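Local structure of probable TonB-dependent siderophore receptor PiuA (Acinetobacter baumannii, 5FP1) at residues N549-I554 with Y559-E564. The protein probably binds iron-chelating siderophores at the outer membrane and takes them up in a TonB-dependent manner, the first step of iron acquisition. Numbering follows the deposited sequence.
Sequences NTRVQI and YANVGE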
loop_
_atom_site.group_PDB
_atom_site.type_symbol
_atom_site.label_atom_id
_atom_site.label_comp_id
_atom_site.label_asym_id
_atom_site.label_seq_id
_atom_site.Cartn_x
_atom_site.Cartn_y
_atom_site.Cartn_z
ATOM N N ASN A 549 -14.105 -2.955 18.122
ATOM C CA ASN A 549 -13.625 -2.041 19.141
ATOM C C ASN A 549 -12.680 -1.052 18.506
ATOM O O ASN A 549 -11.484 -1.351 18.292
ATOM C CB ASN A 549 -12.905 -2.796 20.266
ATOM C CG ASN A 549 -13.863 -3.405 21.242
ATOM O OD1 ASN A 549 -14.449 -2.705 22.072
ATOM N ND2 ASN A 549 -14.069 -4.698 21.129
ATOM N N THR A 550 -13.231 0.111 18.177
ATOM C CA THR A 550 -12.503 1.184 17.521
ATOM C C THR A 550 -12.221 2.270 18.527
ATOM O O THR A 550 -13.094 2.614 19.352
ATOM C CB THR A 550 -13.362 1.781 16.392
ATOM O OG1 THR A 550 -13.649 0.774 15.415
ATOM C CG2 THR A 550 -12.670 2.959 15.711
ATOM N N ARG A 551 -11.020 2.832 18.463
ATOM C CA ARG A 551 -10.650 3.913 19.355
ATOM C C ARG A 551 -11.341 5.178 18.878
ATOM O O ARG A 551 -11.290 5.496 17.708
ATOM C CB ARG A 551 -9.132 4.121 19.374
ATOM C CG ARG A 551 -8.661 5.052 20.495
ATOM C CD ARG A 551 -7.163 4.907 20.715
ATOM N NE ARG A 551 -6.395 5.241 19.543
ATOM C CZ ARG A 551 -5.728 4.398 18.763
ATOM N NH1 ARG A 551 -5.690 3.085 18.972
ATOM N NH2 ARG A 551 -5.073 4.900 17.738
ATOM N N VAL A 552 -11.980 5.926 19.767
ATOM C CA VAL A 552 -12.609 7.166 19.365
ATOM C C VAL A 552 -12.328 8.231 20.425
ATOM O O VAL A 552 -11.936 7.908 21.532
ATOM C CB VAL A 552 -14.135 7.016 19.156
ATOM C CG1 VAL A 552 -14.443 6.019 18.036
ATOM C CG2 VAL A 552 -14.805 6.598 20.442
ATOM N N GLN A 553 -12.446 9.492 20.027
ATOM C CA GLN A 553 -12.257 10.618 20.924
ATOM C C GLN A 553 -13.613 10.961 21.531
ATOM O O GLN A 553 -14.630 11.010 20.821
ATOM C CB GLN A 553 -11.653 11.785 20.138
ATOM C CG GLN A 553 -10.985 12.840 20.987
ATOM C CD GLN A 553 -10.131 13.798 20.184
ATOM O OE1 GLN A 553 -10.059 13.723 18.959
ATOM N NE2 GLN A 553 -9.483 14.721 20.876
ATOM N N ILE A 554 -13.604 11.166 22.849
ATOM C CA ILE A 554 -14.757 11.563 23.664
ATOM C C ILE A 554 -14.813 13.079 23.915
ATOM O O ILE A 554 -15.884 13.662 23.925
ATOM C CB ILE A 554 -14.692 10.900 25.050
ATOM C CG1 ILE A 554 -14.686 9.383 24.911
ATOM C CG2 ILE A 554 -15.859 11.353 25.913
ATOM C CD1 ILE A 554 -15.714 8.872 23.928
ATOM N N TYR A 559 -9.952 9.719 25.255
ATOM C CA TYR A 559 -10.240 8.661 24.278
ATOM C C TYR A 559 -10.828 7.443 24.939
ATOM O O TYR A 559 -10.656 7.243 26.129
ATOM C CB TYR A 559 -8.945 8.234 23.559
ATOM C CG TYR A 559 -8.328 9.305 22.732
ATOM C CD1 TYR A 559 -7.549 10.311 23.323
ATOM C CD2 TYR A 559 -8.499 9.334 21.357
ATOM C CE1 TYR A 559 -6.979 11.287 22.561
ATOM C CE2 TYR A 559 -7.931 10.323 20.589
ATOM C CZ TYR A 559 -7.166 11.284 21.200
ATOM O OH TYR A 559 -6.590 12.251 20.457
ATOM N N ALA A 560 -11.497 6.604 24.153
ATOM C CA ALA A 560 -12.001 5.327 24.618
ATOM C C ALA A 560 -12.171 4.378 23.436
ATOM O O ALA A 560 -12.255 4.818 22.312
ATOM C CB ALA A 560 -13.360 5.516 25.307
ATOM N N ASN A 561 -12.288 3.086 23.709
ATOM C CA ASN A 561 -12.380 2.057 22.669
ATOM C C ASN A 561 -13.813 1.594 22.379
ATOM O O ASN A 561 -14.055 0.395 22.232
ATOM C CB ASN A 561 -11.627 0.832 23.125
ATOM C CG ASN A 561 -10.256 0.718 22.525
ATOM O OD1 ASN A 561 -9.866 1.471 21.633
ATOM N ND2 ASN A 561 -9.509 -0.250 23.022
ATOM N N VAL A 562 -14.734 2.536 22.221
ATOM C CA VAL A 562 -16.158 2.224 22.162
ATOM C C VAL A 562 -16.749 2.366 20.762
ATOM O O VAL A 562 -17.942 2.156 20.578
ATOM C CB VAL A 562 -16.953 3.147 23.125
ATOM C CG1 VAL A 562 -16.588 2.845 24.570
ATOM C CG2 VAL A 562 -16.680 4.606 22.827
ATOM N N GLY A 563 -15.933 2.719 19.774
ATOM C CA GLY A 563 -16.437 2.859 18.423
ATOM C C GLY A 563 -16.611 1.505 17.743
ATOM O O GLY A 563 -16.089 0.489 18.209
ATOM N N GLU A 564 -17.348 1.494 16.641
ATOM C CA GLU A 564 -17.582 0.274 15.891
ATOM C C GLU A 564 -17.802 0.589 14.451
ATOM O O GLU A 564 -18.474 1.561 14.109
ATOM C CB GLU A 564 -18.856 -0.469 16.383
ATOM C CG GLU A 564 -18.900 -0.735 17.862
ATOM C CD GLU A 564 -20.259 -1.254 18.335
ATOM O OE1 GLU A 564 -21.139 -1.516 17.515
ATOM O OE2 GLU A 564 -20.441 -1.395 19.545
HETATM O O HOH W 1 -7.183 1.610 20.944
#
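T550 and V552 pair antiparallel with G563 and A560 through two reciprocal sets of N-H...O=C bonds, the straightest from V552 N to A560 O (2.8 Å), while the N-to-C directions of the short strands 550-553 and 562-564 make 119°, well short of antiparallel. Between these pairs the register slips by one residue: V562 and G563 both face T550, a classic beta bulge. The bulge coincides with a corner in the chain at N561, near the turn of the hairpin of strands 536-555 and 558-575 in the TonB-dependent receptor barrel. At that corner N561 OD1 lies 3.4 Å from R551 CA. One water joins the two side chains, donating to N561 OD1 (2.8 Å) and accepting from R551 NH1 (2.9 Å) in the guanidinium plane; N561 ND2 is hydrogen-bonded to D516 O. Q553 CG, anti to the backbone N (chi1 -161°), lies over one face of the Y559 ring, offset toward its rim, 4.2 Å from the centroid in a CH-pi contact. The extended chain carries the amide toward the hydroxyl, its plane within 12° of the ring's; NE2 is hydrogen-bonded to D555 O, and Y559 OH to N509 ND2. V552 and A560 share a face. V552 CG2 meets V562 CG2 at 3.6 Å, the side chains crossing at about a right angle, and I554 CG1 rests against A560 CB.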